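PDB 6I86: uncharacterized protein, which is of unknown function but is encoded in the crocagin gene cluster and probably takes part in making this ribosomally derived peptide natural product. Local coordinates for residues Ile88-Gly93 and Leu110-Gly115; Arg116-Arg121 and Thr151-Arg156; Ile18-Ala23 and Leu95-Thr100; Ala4-Glu9 and Cys66-Ser71; Gly60-Arg65 and Gly145-Ile150. One frame throughout, in Å; residues are numbered along the deposited sequence. Where two conformers were deposited one is given.

Contact 1 of 5, residues Ile88-Gly93 and Leu110-Gly115; sequences IVLPSG and LTVPPG
Leu-90 and Gly-115 form an antiparallel hydrogen-bonded pair at the corner where the two beta sheets of the protein meet. Segment 88-93 leaves edge strand 82-90 of the five-stranded mixed sheet through a type I turn and heads for the four-stranded antiparallel sheet; 110-115 makes the reverse passage. Backbone bonds carry the contact. Leu-90 N donates to Gly-115 O at 2.9 Å, and Gly-115 N bonds back to Leu-90 O at 3.0 Å. Past the turn, Val-112 N reaches Gly-93 O over 2.7 Å, almost straight at 169°. Gly-93 CA lies 3.2 Å from Val-112 O in a CA-H...O contact, an approach open only to glycine, since a CB here would clash with that same oxygen. The turn is closed by a weak bond from Gly-93 N to Leu-90 O and tied down by Asp-22, which accepts from Ser-92 OG. Apolar contacts are few. Leu-90 CD1 meets Val-112 CG2 at 3.7 Å; CG2 sits between the backbone N and the carbonyl carbon of Val-112, on the leucine side, and Tyr-117 lies against both residues. The Pro-114 ring rests on the turn, its CB 3.4 Å from Pro-91 O. One water joins the segments, donating to Val-112 O at 2.7 Å and weakly to Ser-92 O.

Contact 2 of 5, residues Arg116-Arg121 and Thr151-Arg156; sequences RYRVLR and TLWPER
Strands 115-123 and 148-154 are antiparallel neighbours in the mixed sheet, and Arg-118 with Trp-153 and Leu-120 with Thr-151 are their hydrogen-bonded pairs. Leu-120 N to Thr-151 O measures 2.8 Å; Arg-118 N meets Trp-153 O at the same length but with a bent angle of 130°. Trp-153 CG sits between its backbone N and carbonyl carbon (chi1 64°), and the indole swings across to the partner strand. Arg-118 CB lies over the face of its five-membered ring, 4.0 Å from the centroid, a CH-pi contact. Leu-120 CB meets the indole edge at CZ3 (3.7 Å). Arg-118 NH2 lies 3.4 Å from Glu-155 OE2, a salt bridge of charges alone, the oxygen well out of the guanidinium plane and the glutamate poorly ordered. An alanine in place of Arg-118 would probably leave the Glu-155 carboxylate without this countercharge and its CG without the guanidinium face it packs against. On the other face Val-119 and Leu-152 lie side by side, a non-hydrogen-bonded pair of an antiparallel beta sheet.

Contact 3 of 5, residues Ile18-Ala23 and Leu95-Thr100; sequences ILFFDA and LVACTT
Phe-21 packs its ring against Val-96 and Cys-98 of the facing strand. Its CG lies between backbone N and carbonyl carbon (chi1 44°), and the ring beyond it comes nearer the facing strand. Val-96 CG2 touches Phe-21 CE1 at 3.4 Å, while Val-96 O stands over the centre of the ring face. The sulfur of Cys-98 comes to the ring edge, SG lying 3.6 Å from Phe-21 CE2, in a sulfur-aromatic contact. Leu-19 closes the row: its CB lies in the plane of the Phe-21 ring and its CD1 is 3.8 Å from Cys-98 SG. On the opposite face of the sheet Phe-20 CE1 meets Ala-97 CB at 3.6 Å, and Leu-95 CD1 reaches Phe-20 CB. Strands 17-22 and 94-99 are the two inner strands of the four-stranded antiparallel sheet, so each is bonded along both sides. Between them Leu-19 pairs with Cys-98 and Phe-21 with Val-96, each through two backbone bonds; Val-96 N to Phe-21 O is 2.8 Å and nearly straight at 173°. Further out, Ile-10 of strand 4-14 lies against Phe-20 and Ala-97, placing that face against the mixed sheet, and Ile-27 packs on Leu-19 and Phe-21 from the other. At the strand end, Asp-22 OD1 is hydrogen-bonded to Ser-24 OG.

Contact 4 of 5, residues Ala4-Glu9 and Cys66-Ser71; sequences AEEVAE and CILRSS
Leu-68 O is gripped by two backbone donors, Glu-5 N at 2.7 Å and Glu-6 N at 3.2 Å. The first comes nearly along the C=O axis, the second in the carbonyl plane on a lone pair. Leu-68 N answers with a bond to Glu-6 O, and the pair Ala-8 with Cys-66 continues the tight part, Cys-66 N meeting Ala-8 O at 2.8 Å with an angle of 174°. Two residues, Glu-5 and Glu-6, thus stand opposite one: a classic beta bulge in strand 4-14, the edge strand of the mixed sheet, where it runs antiparallel to 60-69. Glu-6 and Leu-68 lie side by side, with Leu-68 CD2 4.1 Å from Glu-6 CD, and Val-112 covers both. Glu-5 crosses over Leu-68 from the bulge, its OE1 3.2 Å from Leu-68 CG. An alanine at Leu-68 would probably open a gap beside both glutamates and under Val-112, leaving the Glu-5 carboxylate freer to turn. The other face is looser and more exposed to solvent. There Val-7 CG1 meets Ile-67 CG1 at 4.0 Å, Ala-4 CB barely touches Ile-67 CG2, and the Arg-69 guanidinium runs past Ala-4 to Ala-2 O.

Contact 5 of 5, residues Gly60-Arg65 and Gly145-Ile150; sequences GYFKVR and GPDGII
Asp-147 has its CG anti to the carbonyl carbon (chi1 -57°), beside its own backbone N, which sets the carboxylate on the amide side, and both bond to Lys-63. OD2 receives Lys-63 N on its anti lone pair at 2.8 Å, while Asp-147 N bonds to Lys-63 O at the same length. The carboxylate stands at the edge of the Phe-62 ring with the two planes 88° apart. His-131 holds Asp-147 OD1 and Tyr-140 holds OD2, so hydrogen bonds to both oxygens fix its rotation. Arg-65 bends at chi3 (-57°), and one face of its guanidinium lies over Pro-146, with CG near the centre of the face and CD 3.7 Å from NH2. That proline follows a cis peptide bond from Gly-145. Here strands 60-69 and 148-154 run side by side in the mixed sheet, its only parallel pairing, and Arg-65 bridges two residues: Arg-65 N donates to Gly-148 O at 3.1 Å, and Ile-150 N to Arg-65 O at 2.8 Å. Val-64 CG1 meets Ile-150 CG1 at 3.8 Å on the face that carries Phe-20 of the other sheet. Arg-65 NH2 goes on to a salt bridge with Glu-9, and Lys-63 NZ hydrogen-bonds Glu-144 O.

From the N terminus, 4-9 opens contact 4 and 18-23 opens contact 3. Residues 60-65 then open contact 5 just before 66-71 close contact 4, so contact 4 crosses both. Contact 1 begins at 88-93, before contact 3 closes at 95-100, and closes at 110-115: it crosses contact 3 and lies wholly within the span of contact 5. Contact 3 also crosses contact 5. Contact 2 opens at 116-121 and is crossed by contact 5, which closes at 145-150; the C-terminal residues 151-156 close contact 2. Contacts 4, 5 and 2 join neighbouring strands of the mixed sheet, contact 3 the middle of the antiparallel sheet, and contact 1 the passages between the two.

Contact 1 of 5, residues Ile88-Gly93 and Leu110-Gly115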
# COMPACT_ATOMS: atom_id res chain seq x y z
N ILE A 88 7.61 -3.26 -7.40
CA ILE A 88 6.31 -3.67 -7.89
C ILE A 88 6.29 -3.51 -9.41
O ILE A 88 6.87 -2.57 -9.96
CB ILE A 88 5.16 -2.88 -7.22
CG1 ILE A 88 3.83 -3.61 -7.41
CG2 ILE A 88 5.07 -1.45 -7.78
CD1 ILE A 88 2.69 -2.99 -6.66
N VAL A 89 5.64 -4.46 -10.07
CA VAL A 89 5.40 -4.40 -11.51
C VAL A 89 3.94 -4.02 -11.72
O VAL A 89 3.04 -4.63 -11.14
CB VAL A 89 5.71 -5.75 -12.19
CG1 VAL A 89 5.43 -5.68 -13.68
CG2 VAL A 89 7.16 -6.14 -11.94
N LEU A 90 3.71 -3.00 -12.56
CA LEU A 90 2.38 -2.48 -12.82
C LEU A 90 2.13 -2.53 -14.32
O LEU A 90 2.40 -1.55 -15.04
CB LEU A 90 2.23 -1.06 -12.28
CG LEU A 90 2.40 -0.91 -10.77
CD1 LEU A 90 2.48 0.56 -10.38
CD2 LEU A 90 1.28 -1.61 -10.02
N PRO A 91 1.61 -3.64 -14.84
CA PRO A 91 1.43 -3.77 -16.30
C PRO A 91 0.47 -2.75 -16.90
O PRO A 91 0.63 -2.38 -18.07
CB PRO A 91 0.92 -5.20 -16.47
CG PRO A 91 1.35 -5.91 -15.22
CD PRO A 91 1.29 -4.89 -14.13
N SER A 92 -0.53 -2.29 -16.14
CA SER A 92 -1.45 -1.28 -16.61
C SER A 92 -1.21 0.10 -16.01
O SER A 92 -1.77 1.08 -16.50
CB SER A 92 -2.91 -1.70 -16.32
OG SER A 92 -3.21 -1.56 -14.95
N GLY A 93 -0.38 0.19 -14.96
CA GLY A 93 -0.16 1.44 -14.28
C GLY A 93 -1.23 1.82 -13.28
O GLY A 93 -1.06 2.83 -12.58
N LEU A 110 -3.39 5.27 -7.30
CA LEU A 110 -2.80 6.16 -8.29
C LEU A 110 -2.78 5.44 -9.63
O LEU A 110 -2.74 4.21 -9.69
CB LEU A 110 -1.37 6.57 -7.90
CG LEU A 110 -1.14 7.62 -6.81
CD1 LEU A 110 0.35 7.79 -6.53
CD2 LEU A 110 -1.76 8.95 -7.21
N THR A 111 -2.83 6.22 -10.70
CA THR A 111 -2.55 5.72 -12.04
C THR A 111 -1.22 6.31 -12.50
O THR A 111 -1.10 7.53 -12.65
CB THR A 111 -3.67 6.07 -13.03
OG1 THR A 111 -4.86 5.37 -12.66
CG2 THR A 111 -3.26 5.68 -14.44
N VAL A 112 -0.24 5.44 -12.70
CA VAL A 112 1.12 5.85 -13.05
C VAL A 112 1.43 5.26 -14.42
O VAL A 112 0.65 4.43 -14.91
CB VAL A 112 2.12 5.41 -11.98
CG1 VAL A 112 1.81 6.08 -10.65
CG2 VAL A 112 2.11 3.89 -11.85
N PRO A 113 2.52 5.64 -15.08
CA PRO A 113 2.91 4.96 -16.32
C PRO A 113 3.16 3.49 -16.07
O PRO A 113 3.72 3.11 -15.03
CB PRO A 113 4.21 5.68 -16.72
CG PRO A 113 4.08 7.03 -16.13
CD PRO A 113 3.37 6.82 -14.82
N PRO A 114 2.74 2.62 -16.99
CA PRO A 114 2.99 1.19 -16.82
C PRO A 114 4.48 0.90 -16.76
O PRO A 114 5.30 1.57 -17.40
CB PRO A 114 2.36 0.56 -18.07
CG PRO A 114 1.40 1.59 -18.58
CD PRO A 114 1.99 2.92 -18.22
N GLY A 115 4.84 -0.10 -15.97
CA GLY A 115 6.22 -0.51 -15.89
C GLY A 115 6.56 -0.98 -14.49
O GLY A 115 5.68 -1.27 -13.68
O HOH W 1 -1.18 4.33 -16.94

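Contact 2 of 5, residues Arg116-Arg121 and Thr151-Arg156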
# COMPACT_ATOMS: atom_id res chain seq x y z
N ARG A 116 7.86 -1.04 -14.24
CA ARG A 116 8.42 -1.61 -13.03
C ARG A 116 9.00 -0.50 -12.16
O ARG A 116 9.69 0.39 -12.65
CB ARG A 116 9.51 -2.63 -13.39
CG ARG A 116 10.26 -3.19 -12.21
CD ARG A 116 11.18 -4.33 -12.63
NE ARG A 116 10.56 -5.23 -13.59
CZ ARG A 116 10.29 -6.51 -13.35
NH1 ARG A 116 9.72 -7.26 -14.27
NH2 ARG A 116 10.60 -7.04 -12.17
N TYR A 117 8.71 -0.57 -10.86
CA TYR A 117 9.04 0.51 -9.94
C TYR A 117 9.75 -0.03 -8.72
O TYR A 117 9.37 -1.08 -8.19
CB TYR A 117 7.78 1.26 -9.49
CG TYR A 117 7.13 2.06 -10.58
CD1 TYR A 117 7.51 3.38 -10.82
CD2 TYR A 117 6.16 1.50 -11.39
CE1 TYR A 117 6.92 4.12 -11.82
CE2 TYR A 117 5.56 2.23 -12.40
CZ TYR A 117 5.94 3.54 -12.61
OH TYR A 117 5.35 4.27 -13.62
N ARG A 118 10.77 0.68 -8.27
CA ARG A 118 11.26 0.50 -6.92
C ARG A 118 10.24 1.09 -5.95
O ARG A 118 9.58 2.09 -6.24
CB ARG A 118 12.63 1.14 -6.73
CG ARG A 118 13.67 0.18 -6.18
CD ARG A 118 15.08 0.74 -6.22
NE ARG A 118 15.65 0.75 -7.57
CZ ARG A 118 16.15 -0.33 -8.17
NH1 ARG A 118 16.66 -0.23 -9.39
NH2 ARG A 118 16.13 -1.50 -7.55
N VAL A 119 10.09 0.44 -4.80
CA VAL A 119 9.05 0.79 -3.84
C VAL A 119 9.68 0.91 -2.47
O VAL A 119 10.34 -0.04 -2.00
CB VAL A 119 7.90 -0.23 -3.82
CG1 VAL A 119 6.92 0.09 -2.70
CG2 VAL A 119 7.19 -0.25 -5.16
N LEU A 120 9.49 2.05 -1.82
CA LEU A 120 9.90 2.23 -0.44
C LEU A 120 8.66 2.19 0.44
O LEU A 120 7.76 3.02 0.29
CB LEU A 120 10.65 3.55 -0.25
CG LEU A 120 11.19 3.78 1.16
CD1 LEU A 120 12.31 2.79 1.46
CD2 LEU A 120 11.68 5.22 1.32
N ARG A 121 8.61 1.22 1.34
CA ARG A 121 7.58 1.16 2.37
C ARG A 121 8.14 1.78 3.65
O ARG A 121 9.06 1.22 4.26
CB ARG A 121 7.12 -0.27 2.65
CG ARG A 121 6.24 -0.37 3.89
CD ARG A 121 5.90 -1.80 4.23
NE ARG A 121 6.90 -2.44 5.08
CZ ARG A 121 6.81 -2.51 6.41
NH1 ARG A 121 5.76 -1.97 7.02
NH2 ARG A 121 7.75 -3.11 7.11
N THR A 151 6.33 4.94 -1.50
CA THR A 151 6.92 5.76 -2.54
C THR A 151 7.41 4.87 -3.68
O THR A 151 8.14 3.90 -3.45
CB THR A 151 8.08 6.60 -2.01
OG1 THR A 151 7.63 7.38 -0.89
CG2 THR A 151 8.59 7.55 -3.09
N LEU A 152 7.01 5.21 -4.90
CA LEU A 152 7.43 4.51 -6.10
C LEU A 152 8.35 5.41 -6.92
O LEU A 152 8.14 6.62 -6.98
CB LEU A 152 6.22 4.10 -6.95
CG LEU A 152 5.36 2.88 -6.61
CD1 LEU A 152 4.70 3.01 -5.24
CD2 LEU A 152 4.31 2.67 -7.70
N TRP A 153 9.36 4.81 -7.53
CA TRP A 153 10.15 5.50 -8.54
C TRP A 153 10.68 4.46 -9.52
O TRP A 153 10.83 3.29 -9.15
CB TRP A 153 11.29 6.34 -7.93
CG TRP A 153 12.37 5.62 -7.18
CD1 TRP A 153 13.58 5.22 -7.68
CD2 TRP A 153 12.38 5.27 -5.79
NE1 TRP A 153 14.32 4.63 -6.69
CE2 TRP A 153 13.61 4.64 -5.52
CE3 TRP A 153 11.45 5.42 -4.75
CZ2 TRP A 153 13.94 4.16 -4.26
CZ3 TRP A 153 11.78 4.94 -3.50
CH2 TRP A 153 13.02 4.32 -3.26
N PRO A 154 10.94 4.85 -10.77
CA PRO A 154 11.20 3.85 -11.82
C PRO A 154 12.39 2.97 -11.49
O PRO A 154 13.44 3.44 -11.04
CB PRO A 154 11.48 4.71 -13.06
CG PRO A 154 10.79 6.00 -12.79
CD PRO A 154 10.95 6.22 -11.31
N GLU A 155 12.21 1.66 -11.70
CA GLU A 155 13.31 0.72 -11.54
C GLU A 155 14.20 0.77 -12.77
O GLU A 155 13.76 0.48 -13.88
CB GLU A 155 12.78 -0.69 -11.29
CG GLU A 155 13.87 -1.64 -10.79
CD GLU A 155 13.33 -2.78 -9.95
OE1 GLU A 155 12.10 -2.91 -9.82
OE2 GLU A 155 14.15 -3.56 -9.42
N ARG A 156 15.46 1.13 -12.55
CA ARG A 156 16.37 1.45 -13.64
C ARG A 156 17.56 0.50 -13.66
O ARG A 156 17.40 -0.72 -13.64
CB ARG A 156 16.83 2.90 -13.50
CG ARG A 156 15.70 3.92 -13.64
CD ARG A 156 15.51 4.26 -15.09
NE ARG A 156 14.17 4.70 -15.46
CZ ARG A 156 13.83 5.97 -15.70
NH1 ARG A 156 14.74 6.93 -15.60
NH2 ARG A 156 12.59 6.27 -16.04
O HOH W 2 11.61 -5.83 -9.42
O HOH W 3 16.02 2.73 -10.27

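Contact 3 of 5, residues Ile18-Ala23 and Leu95-Thr100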
# COMPACT_ATOMS: atom_id res chain seq x y z
N ILE A 18 -2.67 -4.97 4.39
CA ILE A 18 -3.09 -4.10 3.30
C ILE A 18 -2.26 -4.46 2.08
O ILE A 18 -1.03 -4.59 2.18
CB ILE A 18 -2.93 -2.61 3.67
CG1 ILE A 18 -3.75 -2.28 4.91
CG2 ILE A 18 -3.35 -1.73 2.50
CD1 ILE A 18 -3.34 -0.99 5.60
N LEU A 19 -2.91 -4.63 0.93
CA LEU A 19 -2.26 -5.16 -0.26
C LEU A 19 -2.36 -4.15 -1.40
O LEU A 19 -3.44 -3.64 -1.69
CB LEU A 19 -2.89 -6.49 -0.68
CG LEU A 19 -2.93 -7.58 0.40
CD1 LEU A 19 -3.84 -8.72 -0.03
CD2 LEU A 19 -1.53 -8.08 0.72
N PHE A 20 -1.22 -3.88 -2.04
CA PHE A 20 -1.13 -2.97 -3.17
C PHE A 20 -0.76 -3.76 -4.41
O PHE A 20 0.15 -4.60 -4.36
CB PHE A 20 -0.08 -1.88 -2.94
CG PHE A 20 -0.55 -0.74 -2.08
CD1 PHE A 20 -1.49 -0.94 -1.08
CD2 PHE A 20 -0.05 0.53 -2.27
CE1 PHE A 20 -1.92 0.10 -0.30
CE2 PHE A 20 -0.47 1.57 -1.49
CZ PHE A 20 -1.41 1.36 -0.50
N PHE A 21 -1.43 -3.48 -5.53
CA PHE A 21 -1.20 -4.26 -6.73
C PHE A 21 -1.78 -3.54 -7.94
O PHE A 21 -2.60 -2.62 -7.80
CB PHE A 21 -1.80 -5.67 -6.62
CG PHE A 21 -3.18 -5.69 -6.02
CD1 PHE A 21 -4.31 -5.58 -6.82
CD2 PHE A 21 -3.35 -5.79 -4.65
CE1 PHE A 21 -5.58 -5.60 -6.27
CE2 PHE A 21 -4.62 -5.80 -4.09
CZ PHE A 21 -5.73 -5.70 -4.90
N ASP A 22 -1.36 -3.98 -9.12
CA ASP A 22 -1.94 -3.49 -10.36
C ASP A 22 -3.38 -3.97 -10.48
O ASP A 22 -3.71 -5.08 -10.04
CB ASP A 22 -1.12 -3.95 -11.56
CG ASP A 22 -1.51 -3.26 -12.84
OD1 ASP A 22 -2.52 -3.65 -13.45
OD2 ASP A 22 -0.80 -2.31 -13.25
N ALA A 23 -4.23 -3.14 -11.07
CA ALA A 23 -5.64 -3.48 -11.18
C ALA A 23 -5.86 -4.75 -11.99
O ALA A 23 -6.87 -5.44 -11.80
CB ALA A 23 -6.41 -2.31 -11.80
N LEU A 95 -2.64 1.45 -9.96
CA LEU A 95 -2.32 0.94 -8.63
C LEU A 95 -3.58 0.97 -7.77
O LEU A 95 -4.19 2.03 -7.59
CB LEU A 95 -1.21 1.78 -8.00
CG LEU A 95 -0.76 1.38 -6.60
CD1 LEU A 95 -0.07 0.02 -6.62
CD2 LEU A 95 0.15 2.45 -6.02
N VAL A 96 -3.97 -0.19 -7.24
CA VAL A 96 -5.16 -0.32 -6.41
C VAL A 96 -4.80 -1.08 -5.14
O VAL A 96 -3.74 -1.71 -5.04
CB VAL A 96 -6.32 -1.03 -7.14
CG1 VAL A 96 -6.66 -0.30 -8.43
CG2 VAL A 96 -5.94 -2.46 -7.43
N ALA A 97 -5.71 -1.03 -4.18
CA ALA A 97 -5.47 -1.59 -2.86
C ALA A 97 -6.66 -2.40 -2.38
O ALA A 97 -7.81 -2.09 -2.70
CB ALA A 97 -5.15 -0.49 -1.84
N CYS A 98 -6.37 -3.45 -1.62
CA CYS A 98 -7.39 -4.22 -0.92
C CYS A 98 -6.82 -4.65 0.43
O CYS A 98 -5.70 -4.29 0.79
CB CYS A 98 -7.85 -5.42 -1.76
SG CYS A 98 -6.87 -6.91 -1.56
N THR A 99 -7.62 -5.39 1.19
CA THR A 99 -7.18 -6.01 2.43
C THR A 99 -7.62 -7.47 2.42
O THR A 99 -8.45 -7.88 1.61
CB THR A 99 -7.74 -5.30 3.67
OG1 THR A 99 -9.11 -5.67 3.86
CG2 THR A 99 -7.64 -3.78 3.54
N THR A 100 -7.05 -8.26 3.33
CA THR A 100 -7.54 -9.61 3.51
C THR A 100 -8.91 -9.64 4.17
O THR A 100 -9.57 -10.69 4.16
CB THR A 100 -6.55 -10.45 4.33
OG1 THR A 100 -6.20 -9.74 5.53
CG2 THR A 100 -5.29 -10.72 3.52

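Contact 4 of 5, residues Ala4-Glu9 and Cys66-Ser71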
# COMPACT_ATOMS: atom_id res chain seq x y z
N ALA A 4 8.25 14.92 -6.19
CA ALA A 4 6.91 14.35 -6.16
C ALA A 4 6.24 14.58 -7.50
O ALA A 4 6.20 15.71 -8.01
CB ALA A 4 6.08 14.98 -5.04
N GLU A 5 5.75 13.50 -8.11
CA GLU A 5 5.06 13.57 -9.39
C GLU A 5 3.57 13.32 -9.27
O GLU A 5 2.78 14.04 -9.89
CB GLU A 5 5.69 12.57 -10.37
CG GLU A 5 7.17 12.84 -10.62
CD GLU A 5 7.88 11.66 -11.26
OE1 GLU A 5 7.61 10.51 -10.85
OE2 GLU A 5 8.72 11.88 -12.16
N GLU A 6 3.16 12.34 -8.47
CA GLU A 6 1.76 12.10 -8.16
C GLU A 6 1.65 11.70 -6.70
O GLU A 6 2.50 10.98 -6.17
CB GLU A 6 1.15 11.02 -9.05
CG GLU A 6 1.21 11.35 -10.54
CD GLU A 6 0.69 10.23 -11.41
OE1 GLU A 6 0.71 10.38 -12.65
OE2 GLU A 6 0.25 9.20 -10.86
N VAL A 7 0.60 12.19 -6.03
CA VAL A 7 0.40 11.94 -4.61
C VAL A 7 -1.09 11.69 -4.36
O VAL A 7 -1.94 12.43 -4.86
CB VAL A 7 0.90 13.10 -3.72
CG1 VAL A 7 0.77 12.74 -2.25
CG2 VAL A 7 2.34 13.47 -4.06
N ALA A 8 -1.39 10.66 -3.57
CA ALA A 8 -2.75 10.41 -3.11
C ALA A 8 -2.70 9.69 -1.77
O ALA A 8 -1.71 9.03 -1.43
CB ALA A 8 -3.56 9.60 -4.12
N GLU A 9 -3.78 9.84 -1.01
CA GLU A 9 -3.91 9.18 0.28
C GLU A 9 -5.19 8.36 0.31
O GLU A 9 -6.22 8.77 -0.25
CB GLU A 9 -3.94 10.19 1.44
CG GLU A 9 -2.66 10.98 1.63
CD GLU A 9 -2.79 12.03 2.71
OE1 GLU A 9 -3.80 12.00 3.45
OE2 GLU A 9 -1.89 12.88 2.84
N CYS A 66 0.51 7.52 -0.79
CA CYS A 66 1.26 6.91 -1.88
C CYS A 66 1.79 8.01 -2.79
O CYS A 66 1.04 8.92 -3.17
CB CYS A 66 0.41 5.93 -2.67
SG CYS A 66 1.34 4.96 -3.88
N ILE A 67 3.07 7.93 -3.13
CA ILE A 67 3.75 8.96 -3.91
C ILE A 67 4.48 8.30 -5.07
O ILE A 67 5.24 7.35 -4.87
CB ILE A 67 4.74 9.76 -3.05
CG1 ILE A 67 4.03 10.42 -1.87
CG2 ILE A 67 5.48 10.79 -3.89
CD1 ILE A 67 4.97 10.91 -0.79
N LEU A 68 4.23 8.80 -6.28
CA LEU A 68 5.13 8.55 -7.40
C LEU A 68 6.17 9.67 -7.39
O LEU A 68 5.81 10.85 -7.46
CB LEU A 68 4.37 8.52 -8.72
CG LEU A 68 5.27 8.45 -9.96
CD1 LEU A 68 5.95 7.09 -10.07
CD2 LEU A 68 4.47 8.76 -11.23
N ARG A 69 7.44 9.29 -7.29
CA ARG A 69 8.52 10.25 -7.17
C ARG A 69 9.54 9.97 -8.26
O ARG A 69 9.65 8.85 -8.77
CB ARG A 69 9.17 10.17 -5.77
CG ARG A 69 9.85 11.47 -5.32
CD ARG A 69 10.48 11.31 -3.94
NE ARG A 69 9.52 11.40 -2.83
CZ ARG A 69 8.92 12.53 -2.45
NH1 ARG A 69 9.17 13.67 -3.06
NH2 ARG A 69 8.06 12.50 -1.43
N SER A 70 10.29 11.01 -8.64
CA SER A 70 11.27 10.85 -9.71
C SER A 70 12.46 10.01 -9.29
O SER A 70 13.16 9.46 -10.15
CB SER A 70 11.75 12.22 -10.20
OG SER A 70 12.59 12.84 -9.24
N SER A 71 12.72 9.90 -7.99
CA SER A 71 13.79 9.08 -7.46
C SER A 71 13.48 8.80 -5.99
O SER A 71 12.39 9.12 -5.50
CB SER A 71 15.15 9.76 -7.64
OG SER A 71 15.29 10.89 -6.80

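Contact 5 of 5, residues Gly60-Arg65 and Gly145-Ile150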
# COMPACT_ATOMS: atom_id res chain seq x y z
N GLY A 60 -7.45 -1.69 12.84
CA GLY A 60 -7.71 -0.27 12.99
C GLY A 60 -8.04 0.35 11.65
O GLY A 60 -8.27 -0.35 10.66
N TYR A 61 -8.07 1.68 11.63
CA TYR A 61 -8.20 2.45 10.40
C TYR A 61 -6.90 3.21 10.18
O TYR A 61 -6.39 3.85 11.11
CB TYR A 61 -9.37 3.44 10.48
CG TYR A 61 -10.71 2.85 10.14
CD1 TYR A 61 -11.47 2.19 11.10
CD2 TYR A 61 -11.23 2.95 8.85
CE1 TYR A 61 -12.71 1.66 10.79
CE2 TYR A 61 -12.47 2.42 8.54
CZ TYR A 61 -13.20 1.78 9.51
OH TYR A 61 -14.44 1.25 9.20
N PHE A 62 -6.37 3.14 8.97
CA PHE A 62 -5.02 3.63 8.71
C PHE A 62 -4.99 4.49 7.46
O PHE A 62 -5.63 4.18 6.45
CB PHE A 62 -4.05 2.45 8.57
CG PHE A 62 -4.15 1.47 9.70
CD1 PHE A 62 -3.69 1.79 10.96
CD2 PHE A 62 -4.76 0.23 9.50
CE1 PHE A 62 -3.79 0.89 12.01
CE2 PHE A 62 -4.87 -0.67 10.55
CZ PHE A 62 -4.39 -0.35 11.81
N LYS A 63 -4.23 5.58 7.55
CA LYS A 63 -4.05 6.52 6.45
C LYS A 63 -2.71 6.22 5.78
O LYS A 63 -1.66 6.27 6.43
CB LYS A 63 -4.09 7.96 6.96
CG LYS A 63 -3.77 9.01 5.91
CD LYS A 63 -3.81 10.42 6.51
CE LYS A 63 -5.22 10.81 6.93
NZ LYS A 63 -5.26 12.17 7.56
N VAL A 64 -2.76 5.89 4.49
CA VAL A 64 -1.57 5.54 3.72
C VAL A 64 -1.43 6.55 2.59
O VAL A 64 -2.32 6.67 1.75
CB VAL A 64 -1.64 4.11 3.17
CG1 VAL A 64 -0.34 3.75 2.45
CG2 VAL A 64 -1.92 3.12 4.30
N ARG A 65 -0.31 7.27 2.58
CA ARG A 65 0.02 8.17 1.49
C ARG A 65 0.89 7.44 0.48
O ARG A 65 1.87 6.79 0.85
CB ARG A 65 0.75 9.41 2.02
CG ARG A 65 1.18 10.38 0.93
CD ARG A 65 1.84 11.61 1.52
NE ARG A 65 0.96 12.30 2.46
CZ ARG A 65 1.39 13.07 3.46
NH1 ARG A 65 2.69 13.23 3.65
NH2 ARG A 65 0.53 13.66 4.26
N GLY A 145 -1.78 11.07 11.12
CA GLY A 145 -1.24 10.28 10.05
C GLY A 145 -0.38 11.11 9.12
O GLY A 145 -0.11 12.29 9.37
N PRO A 146 0.08 10.51 8.01
CA PRO A 146 -0.21 9.12 7.62
C PRO A 146 0.51 8.08 8.47
O PRO A 146 1.59 8.35 9.00
CB PRO A 146 0.29 9.06 6.17
CG PRO A 146 1.36 10.09 6.09
CD PRO A 146 0.93 11.20 7.01
N ASP A 147 -0.11 6.91 8.62
CA ASP A 147 0.54 5.82 9.34
C ASP A 147 1.69 5.24 8.53
O ASP A 147 2.64 4.69 9.11
CB ASP A 147 -0.48 4.74 9.67
CG ASP A 147 -1.65 5.27 10.49
OD1 ASP A 147 -1.51 5.39 11.72
OD2 ASP A 147 -2.70 5.58 9.89
N GLY A 148 1.63 5.37 7.21
CA GLY A 148 2.72 4.91 6.36
C GLY A 148 2.73 5.68 5.06
O GLY A 148 1.74 6.30 4.66
N ILE A 149 3.89 5.65 4.40
CA ILE A 149 4.08 6.30 3.10
C ILE A 149 4.71 5.29 2.16
O ILE A 149 5.76 4.71 2.46
CB ILE A 149 4.95 7.57 3.21
CG1 ILE A 149 4.34 8.57 4.20
CG2 ILE A 149 5.11 8.22 1.84
CD1 ILE A 149 5.13 9.85 4.34
N ILE A 150 4.07 5.08 1.01
CA ILE A 150 4.56 4.18 -0.03
C ILE A 150 5.03 5.02 -1.19
O ILE A 150 4.24 5.74 -1.82
CB ILE A 150 3.47 3.19 -0.48
CG1 ILE A 150 2.83 2.52 0.74
CG2 ILE A 150 4.06 2.14 -1.40
CD1 ILE A 150 3.84 1.86 1.66